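Local coordinates for sugar ABC transporter (PDB 4RXT), which probably serves as the solute-binding component of a bacterial sugar ABC importer, holding arabinopyranose in the cleft between its two lobes, at residues R27-G30 against K31-V35; L181-M184 against T185-T189; G234-S238 against G239-G243; V245-P249 against Y250-Y254. All blocks are in the same frame, centred on the assembly; numbering follows the deposited sequence. Where two conformers were deposited one is given.

Contact 1. Residues R27-G30 against K31-V35; sequences RKAG and KDLGV
Along the last turns of helix 17-33, R27 O, K28 O and A29 O receive the N-H groups of K31, D32 and L33, while G30 O accepts from V35 N five residues on, at 3.0 Å and in the carbonyl plane. The same oxygen has a second, weak donor in G34 N, so two successive N-H groups converge on one carbonyl. Over the solvent side, K28 reaches across one turn to the carboxylate of D32. The lysine chain leaves CA beside the carbonyl carbon and bends at chi2 (63°) and again near its end, which carries it forward along the helix and puts CE 3.5 Å from D32 OD1. K28 NZ completes a salt bridge to D32 OD2 at 2.8 Å, on the syn lone pair, with a weaker bond to OD1 beside it. D32 OD2 is also hydrogen-bonded to Y254 of helix 249-264, so the carboxylate serves two helices at once. The neighbouring pair is of another kind. R27 and K31 run side by side in the same direction, K31 NZ resting 3.9 Å from the methylene carbon R27 CG. Their like charges stay apart, and the guanidinium turns to E39 for its salt bridge. On the buried flank A29 CB meets L33 CD1 loosely, at 4.4 Å, and both side chains pack on helix 249-264. G34, with a phi of 70°, steps out of the helical backbone; this positive-phi glycine, combined with the six-to-one bond between V35 N and G30 O, is the signature of a Schellman motif closing the helix of a beta-alpha-beta unit.

Contact 2. Residues L181-M184 against T185-T189; sequences LNIM and TDLIT
L181 O is approached by two groups of T185: the backbone N-H makes the regular helical bond, and the hydroxyl stands close by, with OG1 3.0 Å from the same oxygen. OG1 lies anti to its own carbonyl carbon (chi1 -57°), which swings it back over the preceding turn, where L181 CD2 also approaches it at 3.8 Å. The rest of the ladder is regular: D186, L187 and I188 each donate from the backbone to the residue four places earlier, the bond from L187 N to I183 O being the shortest at 2.8 Å. A less favourable polar encounter is found on the exposed side, where the carboxylate of D186 folds back over the turn and OD1 comes within 3.2 Å of N182 O; both are acceptors, so the pairing probably carries a small electrostatic cost. Helix 177-190 is the connection of a beta-alpha-beta crossover between the parallel strands 165-172 and 194-199, and it packs against 133-139, the strand lying between those two in the sheet. Apolar contacts occupy this inner face. I183 and L187 run alongside each other, one turn apart; CG2 of I183 leans toward the C-terminal end and touches L187 CD1 at 3.7 Å. M184 reaches the same leucine from another direction, its chain crossing at about a right angle. Bends at chi2 (72°) and chi3 (-64°) hook the methionine round, so that CE sits 3.9 Å from L187 CB. I183, M184 and L187 all rest on strand 133-139, and M184 additionally wedges against V208 and A211 of helix 202-214.

Contact 3. Residues G234-S238 against G239-G243; sequences GFLKS and GAIAG
F235 meets I241 and A240 beneath the turn that ends helix 230-238. Its CB lies against the isoleucine, 3.7 Å from I241 CG1, and has A240 CB at 4.0 Å as well. At the ring the two neighbours divide the work: CG and CD1 pass obliquely by the methyl of A240, while CD2 has I241 CD1 at 4.0 Å, set at the ring edge and near its plane. The outer ring leads away from the turn toward Q210 and A213 of helix 202-214. The backbone oxygen of F235 holds the turn from within. I241 N donates to it at 3.1 Å along an almost straight N-H path, but from above the carbonyl plane, 68° out of it, and G239 N adds a weak bond. L236 also meets I241: its CA-H points at I241 O in a nearly linear contact, and its CD1 touches that oxygen at 3.5 Å. One water joins the same carbonyl to the helix by donating to both L236 O and I241 O, each at 2.6 Å. G239 has a phi of 99°, a backbone shape that glycine adopts readily. The arrangement is a C-terminal cap with glycine at C': the chain leaves the helix at a positive-phi residue and passes through a short loop into strand 243-246, the return half of the beta-alpha-beta unit begun by strand 222-226.

Contact 4. Residues V245-P249 against Y250-Y254; sequences VVQDP and YRMGY. With ARA (alpha-L-arabinopyranose), chain B.
D248 OD1 is gripped by R251 N at 3.3 Å and by a water that donates to it at 2.8 Å. The amide comes from above the carboxylate plane, 66° out of it, and the water also accepts from Y250 N, so two of the first N-H groups of helix 249-264 are served by this N-cap side chain, one of them through solvent. CG lies anti to the aspartate's backbone N (chi1 -159°), which folds the carboxylate over the helix start and brings OD2 within 3.4 Å of R251 CB. The guanidinium does not grip it directly; a second water donates to OD2 at 2.7 Å and accepts from R251 NH1, lying in plane at the edge of the guanidinium, while R251 NE forms a salt bridge with D255. The backbone then takes over, D248 O accepting from M252 N and P249 O from G253 N. One residue before the cap, Q247 sends NE2 to O2 of the arabinopyranose, 3.1 Å away and almost straight (170°). NE2 also donates to D227, and OE1 bonds to T107, with M252 CE against it at 3.9 Å. Partners on both amide atoms should fix which way the group faces, keeping an N-H toward the sugar hydroxyl. Capping and ligand binding thus occupy adjacent residues, and the aspartate charge at the helix start is probably stabilised by the helix dipole.

From the N terminus, contact 1 ends helix 17-33 in one lobe, contact 2 lies within helix 177-190 of the other, contact 3 turns the chain from helix 230-238 into strand 243-246, and contact 4 leads from that strand into helix 249-264. All four are local and in series; none nests in or crosses another. Contacts 1 and 2 lie on opposite sides of the chain's centre, their own centres 44 Å apart. Contact 4 returns the chain to the first lobe, where residues 250-254 pack on 27-32, K28 and A29 meeting Y250 and Y254. Two helices far apart in sequence thus lie side by side, and only contact 4, through Q247, also reaches the sugar.

Contact 1. Residues R27-G30 against K31-V35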
loop_
_atom_site.group_PDB
_atom_site.type_symbol
_atom_site.label_atom_id
_atom_site.label_comp_id
_atom_site.label_asym_id
_atom_site.label_seq_id
_atom_site.Cartn_x
_atom_site.Cartn_y
_atom_site.Cartn_z
ATOM N N ARG A 27 16.312 -1.926 7.662
ATOM C CA ARG A 27 17.305 -2.669 8.465
ATOM C C ARG A 27 18.620 -2.798 7.685
ATOM O O ARG A 27 19.724 -2.590 8.230
ATOM C CB ARG A 27 16.765 -4.093 8.830
ATOM C CG ARG A 27 17.613 -4.897 9.786
ATOM C CD ARG A 27 16.944 -6.242 10.042
ATOM N NE ARG A 27 15.539 -6.032 10.458
ATOM C CZ ARG A 27 14.464 -6.590 9.889
ATOM N NH1 ARG A 27 13.257 -6.320 10.357
ATOM N NH2 ARG A 27 14.575 -7.428 8.867
ATOM N N LYS A 28 18.492 -3.207 6.422
ATOM C CA LYS A 28 19.676 -3.431 5.592
ATOM C C LYS A 28 20.427 -2.099 5.431
ATOM O O LYS A 28 21.663 -2.024 5.525
ATOM C CB LYS A 28 19.279 -4.030 4.241
ATOM C CG LYS A 28 20.441 -4.353 3.316
ATOM C CD LYS A 28 21.365 -5.418 3.880
ATOM C CE LYS A 28 22.472 -5.811 2.879
ATOM N NZ LYS A 28 22.843 -4.716 1.935
ATOM N N ALA A 29 19.668 -1.030 5.201
ATOM C CA ALA A 29 20.274 0.300 5.076
ATOM C C ALA A 29 21.025 0.694 6.350
ATOM O O ALA A 29 22.126 1.227 6.283
ATOM C CB ALA A 29 19.238 1.343 4.740
ATOM N N GLY A 30 20.416 0.434 7.510
ATOM C CA GLY A 30 21.079 0.711 8.776
ATOM C C GLY A 30 22.434 0.009 8.854
ATOM O O GLY A 30 23.428 0.591 9.250
ATOM N N LYS A 31 22.450 -1.247 8.472
ATOM C CA LYS A 31 23.686 -2.059 8.505
ATOM C C LYS A 31 24.699 -1.527 7.476
ATOM O O LYS A 31 25.906 -1.390 7.751
ATOM C CB LYS A 31 23.368 -3.537 8.236
ATOM C CG LYS A 31 22.680 -4.280 9.386
ATOM C CD LYS A 31 22.647 -5.805 9.165
ATOM C CE LYS A 31 21.253 -6.434 9.311
ATOM N NZ LYS A 31 20.851 -6.763 10.717
ATOM N N ASP A 32 24.217 -1.230 6.275
ATOM C CA ASP A 32 25.123 -0.824 5.194
ATOM C C ASP A 32 25.776 0.509 5.517
ATOM O O ASP A 32 26.959 0.723 5.240
ATOM C CB ASP A 32 24.404 -0.693 3.839
ATOM C CG ASP A 32 24.067 -2.018 3.201
ATOM O OD1 ASP A 32 24.494 -3.079 3.729
ATOM O OD2 ASP A 32 23.350 -1.988 2.158
ATOM N N LEU A 33 24.989 1.405 6.104
ATOM C CA LEU A 33 25.362 2.813 6.211
ATOM C C LEU A 33 25.886 3.190 7.603
ATOM O O LEU A 33 26.341 4.301 7.814
ATOM C CB LEU A 33 24.150 3.705 5.885
ATOM C CG LEU A 33 23.508 3.551 4.505
ATOM C CD1 LEU A 33 22.295 4.464 4.381
ATOM C CD2 LEU A 33 24.527 3.830 3.404
ATOM N N GLY A 34 25.772 2.268 8.553
ATOM C CA GLY A 34 26.167 2.528 9.932
ATOM C C GLY A 34 25.256 3.490 10.670
ATOM O O GLY A 34 25.715 4.478 11.260
ATOM N N VAL A 35 23.976 3.149 10.664
ATOM C CA VAL A 35 22.936 3.914 11.348
ATOM C C VAL A 35 22.143 2.935 12.223
ATOM O O VAL A 35 21.842 1.823 11.796
ATOM C CB VAL A 35 21.991 4.602 10.332
ATOM C CG1 VAL A 35 20.850 5.343 11.026
ATOM C CG2 VAL A 35 22.764 5.599 9.479
#

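Contact 2. Residues L181-M184 against T185-T189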
loop_
_atom_site.group_PDB
_atom_site.type_symbol
_atom_site.label_atom_id
_atom_site.label_comp_id
_atom_site.label_asym_id
_atom_site.label_seq_id
_atom_site.Cartn_x
_atom_site.Cartn_y
_atom_site.Cartn_z
ATOM N N LEU A 181 -12.986 -10.550 3.428
ATOM C CA LEU A 181 -13.608 -11.790 3.060
ATOM C C LEU A 181 -15.149 -11.748 3.211
ATOM O O LEU A 181 -15.901 -12.100 2.297
ATOM C CB LEU A 181 -12.934 -12.917 3.862
ATOM C CG LEU A 181 -13.193 -14.349 3.392
ATOM C CD1 LEU A 181 -12.200 -15.304 4.037
ATOM C CD2 LEU A 181 -14.571 -14.841 3.716
ATOM N N ASN A 182 -15.604 -11.337 4.387
ATOM C CA ASN A 182 -17.019 -11.235 4.680
ATOM C C ASN A 182 -17.734 -10.205 3.800
ATOM O O ASN A 182 -18.799 -10.493 3.305
ATOM C CB ASN A 182 -17.233 -10.921 6.163
ATOM C CG ASN A 182 -16.889 -12.068 7.107
ATOM O OD1 ASN A 182 -16.822 -13.233 6.743
ATOM N ND2 ASN A 182 -16.697 -11.702 8.368
ATOM N N ILE A 183 -17.109 -9.053 3.576
ATOM C CA ILE A 183 -17.694 -8.035 2.692
ATOM C C ILE A 183 -17.863 -8.641 1.296
ATOM O O ILE A 183 -18.904 -8.512 0.688
ATOM C CB ILE A 183 -16.810 -6.816 2.615
ATOM C CG1 ILE A 183 -16.893 -6.022 3.919
ATOM C CG2 ILE A 183 -17.304 -5.889 1.513
ATOM C CD1 ILE A 183 -15.810 -4.987 4.081
ATOM N N MET A 184 -16.824 -9.334 0.796
ATOM C CA MET A 184 -16.893 -9.875 -0.554
ATOM C C MET A 184 -18.024 -10.894 -0.685
ATOM O O MET A 184 -18.821 -10.843 -1.647
ATOM C CB MET A 184 -15.542 -10.489 -0.985
ATOM C CG MET A 184 -15.525 -11.015 -2.413
ATOM S SD MET A 184 -15.522 -9.765 -3.727
ATOM C CE MET A 184 -17.024 -8.849 -3.675
ATOM N N THR A 185 -18.125 -11.779 0.307
ATOM C CA THR A 185 -19.151 -12.820 0.303
ATOM C C THR A 185 -20.561 -12.176 0.373
ATOM O O THR A 185 -21.489 -12.599 -0.335
ATOM C CB THR A 185 -18.910 -13.811 1.472
ATOM O OG1 THR A 185 -17.586 -14.389 1.366
ATOM C CG2 THR A 185 -19.879 -14.948 1.371
ATOM N N ASP A 186 -20.679 -11.129 1.201
ATOM C CA ASP A 186 -21.955 -10.416 1.372
ATOM C C ASP A 186 -22.365 -9.739 0.075
ATOM O O ASP A 186 -23.513 -9.849 -0.365
ATOM C CB ASP A 186 -21.894 -9.323 2.467
ATOM C CG ASP A 186 -21.760 -9.879 3.903
ATOM O OD1 ASP A 186 -21.807 -11.115 4.113
ATOM O OD2 ASP A 186 -21.619 -9.052 4.849
ATOM N N LEU A 187 -21.399 -9.086 -0.542
ATOM C CA LEU A 187 -21.626 -8.298 -1.761
ATOM C C LEU A 187 -22.115 -9.162 -2.889
ATOM O O LEU A 187 -23.071 -8.864 -3.570
ATOM C CB LEU A 187 -20.359 -7.523 -2.206
ATOM C CG LEU A 187 -19.970 -6.251 -1.436
ATOM C CD1 LEU A 187 -18.654 -5.667 -1.943
ATOM C CD2 LEU A 187 -21.086 -5.215 -1.450
ATOM N N ILE A 188 -21.472 -10.301 -3.074
ATOM C CA ILE A 188 -21.802 -11.121 -4.212
ATOM C C ILE A 188 -23.098 -11.897 -4.017
ATOM O O ILE A 188 -23.859 -12.086 -4.955
ATOM C CB ILE A 188 -20.614 -12.027 -4.605
ATOM C CG1 ILE A 188 -20.910 -12.714 -5.925
ATOM C CG2 ILE A 188 -20.309 -13.084 -3.558
ATOM C CD1 ILE A 188 -19.808 -13.640 -6.299
ATOM N N THR A 189 -23.347 -12.349 -2.803
ATOM C CA THR A 189 -24.534 -13.159 -2.595
ATOM C C THR A 189 -25.747 -12.249 -2.876
ATOM O O THR A 189 -26.756 -12.668 -3.472
ATOM C CB THR A 189 -24.560 -13.825 -1.193
ATOM O OG1 THR A 189 -24.582 -12.838 -0.165
ATOM C CG2 THR A 189 -23.362 -14.713 -1.037
#

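Contact 3. Residues G234-S238 against G239-G243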
loop_
_atom_site.group_PDB
_atom_site.type_symbol
_atom_site.label_atom_id
_atom_site.label_comp_id
_atom_site.label_asym_id
_atom_site.label_seq_id
_atom_site.Cartn_x
_atom_site.Cartn_y
_atom_site.Cartn_z
ATOM N N GLY A 234 -0.136 -17.179 -4.473
ATOM C CA GLY A 234 -0.842 -18.454 -4.690
ATOM C C GLY A 234 -2.161 -18.259 -5.430
ATOM O O GLY A 234 -2.497 -18.999 -6.362
ATOM N N PHE A 235 -2.884 -17.206 -5.049
ATOM C CA PHE A 235 -4.170 -16.886 -5.687
ATOM C C PHE A 235 -3.964 -16.411 -7.133
ATOM O O PHE A 235 -4.793 -16.679 -8.008
ATOM C CB PHE A 235 -4.909 -15.763 -4.918
ATOM C CG PHE A 235 -5.399 -16.163 -3.526
ATOM C CD1 PHE A 235 -5.753 -17.482 -3.231
ATOM C CD2 PHE A 235 -5.517 -15.227 -2.555
ATOM C CE1 PHE A 235 -6.179 -17.846 -1.966
ATOM C CE2 PHE A 235 -5.970 -15.557 -1.304
ATOM C CZ PHE A 235 -6.310 -16.860 -0.989
ATOM N N LEU A 236 -2.869 -15.697 -7.382
ATOM C CA LEU A 236 -2.555 -15.284 -8.757
ATOM C C LEU A 236 -2.327 -16.512 -9.676
ATOM O O LEU A 236 -2.835 -16.625 -10.785
ATOM C CB LEU A 236 -1.345 -14.362 -8.749
ATOM C CG LEU A 236 -1.054 -13.674 -10.079
ATOM C CD1 LEU A 236 -2.197 -12.737 -10.423
ATOM C CD2 LEU A 236 0.237 -12.878 -10.012
ATOM N N LYS A 237 -1.644 -17.497 -9.137
ATOM C CA LYS A 237 -1.364 -18.691 -9.911
ATOM C C LYS A 237 -2.604 -19.566 -10.058
ATOM O O LYS A 237 -2.810 -20.195 -11.110
ATOM C CB LYS A 237 -0.247 -19.434 -9.235
ATOM C CG LYS A 237 1.059 -18.717 -9.428
ATOM C CD LYS A 237 2.236 -19.572 -9.056
ATOM C CE LYS A 237 2.340 -19.808 -7.560
ATOM N NZ LYS A 237 3.754 -20.088 -7.170
ATOM N N SER A 238 -3.414 -19.621 -8.998
ATOM C CA SER A 238 -4.590 -20.490 -8.992
ATOM C C SER A 238 -5.715 -19.897 -9.838
ATOM O O SER A 238 -6.627 -20.617 -10.252
ATOM C CB SER A 238 -5.107 -20.748 -7.577
ATOM O OG SER A 238 -5.858 -19.637 -7.070
ATOM N N GLY A 239 -5.651 -18.577 -10.061
ATOM C CA GLY A 239 -6.662 -17.845 -10.798
ATOM C C GLY A 239 -7.669 -17.125 -9.925
ATOM O O GLY A 239 -8.522 -16.416 -10.432
ATOM N N ALA A 240 -7.580 -17.296 -8.609
ATOM C CA ALA A 240 -8.504 -16.559 -7.704
ATOM C C ALA A 240 -8.308 -15.057 -7.718
ATOM O O ALA A 240 -9.229 -14.330 -7.411
ATOM C CB ALA A 240 -8.428 -17.064 -6.271
ATOM N N ILE A 241 -7.089 -14.628 -8.040
ATOM C CA ILE A 241 -6.762 -13.226 -8.283
ATOM C C ILE A 241 -6.287 -13.114 -9.726
ATOM O O ILE A 241 -5.520 -13.953 -10.188
ATOM C CB ILE A 241 -5.748 -12.639 -7.285
ATOM C CG1 ILE A 241 -6.404 -12.520 -5.915
ATOM C CG2 ILE A 241 -5.225 -11.279 -7.793
ATOM C CD1 ILE A 241 -5.515 -11.956 -4.821
ATOM N N ALA A 242 -6.759 -12.096 -10.460
ATOM C CA ALA A 242 -6.417 -11.878 -11.856
ATOM C C ALA A 242 -5.157 -11.042 -12.048
ATOM O O ALA A 242 -4.445 -11.158 -13.072
ATOM C CB ALA A 242 -7.586 -11.230 -12.588
ATOM N N GLY A 243 -4.895 -10.169 -11.082
ATOM C CA GLY A 243 -3.744 -9.283 -11.156
ATOM C C GLY A 243 -3.468 -8.671 -9.822
ATOM O O GLY A 243 -4.400 -8.502 -9.034
HETATM O O HOH W 1 -4.465 -15.246 -12.246
#

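Contact 4. Residues V245-P249 against Y250-Y254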
loop_
_atom_site.group_PDB
_atom_site.type_symbol
_atom_site.label_atom_id
_atom_site.label_comp_id
_atom_site.label_asym_id
_atom_site.label_seq_id
_atom_site.Cartn_x
_atom_site.Cartn_y
_atom_site.Cartn_z
ATOM N N VAL A 245 -1.284 -5.215 -8.372
ATOM C CA VAL A 245 -0.400 -4.044 -8.567
ATOM C C VAL A 245 0.656 -4.061 -7.475
ATOM O O VAL A 245 0.343 -3.918 -6.301
ATOM C CB VAL A 245 -1.145 -2.713 -8.569
ATOM C CG1 VAL A 245 -0.188 -1.556 -8.884
ATOM C CG2 VAL A 245 -2.302 -2.733 -9.582
ATOM N N VAL A 246 1.909 -4.208 -7.888
ATOM C CA VAL A 246 3.021 -4.416 -6.958
ATOM C C VAL A 246 3.875 -3.143 -6.891
ATOM O O VAL A 246 4.127 -2.489 -7.901
ATOM C CB VAL A 246 3.865 -5.649 -7.358
ATOM C CG1 VAL A 246 5.112 -5.855 -6.481
ATOM C CG2 VAL A 246 2.977 -6.882 -7.272
ATOM N N GLN A 247 4.214 -2.777 -5.660
ATOM C CA GLN A 247 4.986 -1.596 -5.338
ATOM C C GLN A 247 6.420 -1.997 -5.015
ATOM O O GLN A 247 6.788 -3.148 -5.203
ATOM C CB GLN A 247 4.351 -0.953 -4.106
ATOM C CG GLN A 247 2.877 -0.596 -4.230
ATOM C CD GLN A 247 2.389 0.123 -2.989
ATOM O OE1 GLN A 247 2.563 1.347 -2.825
ATOM N NE2 GLN A 247 1.810 -0.640 -2.070
ATOM N N ASP A 248 7.229 -1.062 -4.523
ATOM C CA ASP A 248 8.610 -1.340 -4.077
ATOM C C ASP A 248 8.813 -0.948 -2.610
ATOM O O ASP A 248 9.562 -0.016 -2.295
ATOM C CB ASP A 248 9.673 -0.676 -4.975
ATOM C CG ASP A 248 11.051 -1.332 -4.862
ATOM O OD1 ASP A 248 11.277 -2.148 -3.947
ATOM O OD2 ASP A 248 11.910 -0.956 -5.702
ATOM N N PRO A 249 8.170 -1.686 -1.692
ATOM C CA PRO A 249 8.322 -1.365 -0.290
ATOM C C PRO A 249 9.759 -1.497 0.225
ATOM O O PRO A 249 10.149 -0.719 1.080
ATOM C CB PRO A 249 7.398 -2.376 0.421
ATOM C CG PRO A 249 7.184 -3.489 -0.581
ATOM C CD PRO A 249 7.162 -2.726 -1.896
ATOM N N TYR A 250 10.525 -2.482 -0.267
ATOM C CA TYR A 250 11.927 -2.631 0.165
ATOM C C TYR A 250 12.704 -1.345 -0.075
ATOM O O TYR A 250 13.405 -0.846 0.810
ATOM C CB TYR A 250 12.600 -3.795 -0.541
ATOM C CG TYR A 250 13.967 -4.130 0.016
ATOM C CD1 TYR A 250 14.087 -5.020 1.056
ATOM C CD2 TYR A 250 15.121 -3.531 -0.498
ATOM C CE1 TYR A 250 15.343 -5.372 1.570
ATOM C CE2 TYR A 250 16.375 -3.836 0.003
ATOM C CZ TYR A 250 16.498 -4.751 1.037
ATOM O OH TYR A 250 17.753 -5.056 1.510
ATOM N N ARG A 251 12.537 -0.775 -1.270
ATOM C CA ARG A 251 13.219 0.483 -1.597
ATOM C C ARG A 251 12.736 1.643 -0.745
ATOM O O ARG A 251 13.533 2.467 -0.347
ATOM C CB ARG A 251 13.080 0.806 -3.089
ATOM C CG ARG A 251 13.710 2.132 -3.472
ATOM C CD ARG A 251 13.471 2.474 -4.906
ATOM N NE ARG A 251 14.133 3.721 -5.240
ATOM C CZ ARG A 251 13.963 4.362 -6.391
ATOM N NH1 ARG A 251 13.146 3.874 -7.317
ATOM N NH2 ARG A 251 14.629 5.476 -6.623
ATOM N N MET A 252 11.421 1.728 -0.504
ATOM C CA MET A 252 10.903 2.759 0.402
ATOM C C MET A 252 11.635 2.724 1.762
ATOM O O MET A 252 12.020 3.777 2.309
ATOM C CB MET A 252 9.373 2.677 0.581
ATOM C CG MET A 252 8.527 3.081 -0.635
ATOM S SD MET A 252 6.743 2.814 -0.223
ATOM C CE MET A 252 6.204 1.963 -1.713
ATOM N N GLY A 253 11.847 1.532 2.315
ATOM C CA GLY A 253 12.573 1.373 3.571
ATOM C C GLY A 253 14.052 1.723 3.453
ATOM O O GLY A 253 14.585 2.499 4.244
ATOM N N TYR A 254 14.687 1.170 2.424
ATOM C CA TYR A 254 16.123 1.337 2.225
ATOM C C TYR A 254 16.474 2.787 1.915
ATOM O O TYR A 254 17.312 3.407 2.590
ATOM C CB TYR A 254 16.638 0.393 1.128
ATOM C CG TYR A 254 18.150 0.328 1.101
ATOM C CD1 TYR A 254 18.897 1.333 0.506
ATOM C CD2 TYR A 254 18.831 -0.703 1.751
ATOM C CE1 TYR A 254 20.282 1.293 0.521
ATOM C CE2 TYR A 254 20.215 -0.765 1.760
ATOM C CZ TYR A 254 20.937 0.230 1.147
ATOM O OH TYR A 254 22.310 0.149 1.212
HETATM C C1 ARA B . 0.007 -1.277 1.126
HETATM C C2 ARA B . -0.194 0.250 1.142
HETATM C C3 ARA B . -0.163 0.747 2.577
HETATM C C4 ARA B . -1.140 -0.038 3.470
HETATM C C5 ARA B . -1.597 -1.275 2.817
HETATM O O1 ARA B . -0.632 -1.425 -0.136
HETATM O O2 ARA B . 0.855 0.912 0.410
HETATM O O3 ARA B . -0.393 2.166 2.566
HETATM O O4 ARA B . -2.393 0.626 3.646
HETATM O O5 ARA B . -0.569 -2.047 2.174
HETATM O O HOH W 2 10.032 -4.275 -2.638
HETATM O O HOH W 3 11.548 1.273 -7.201
#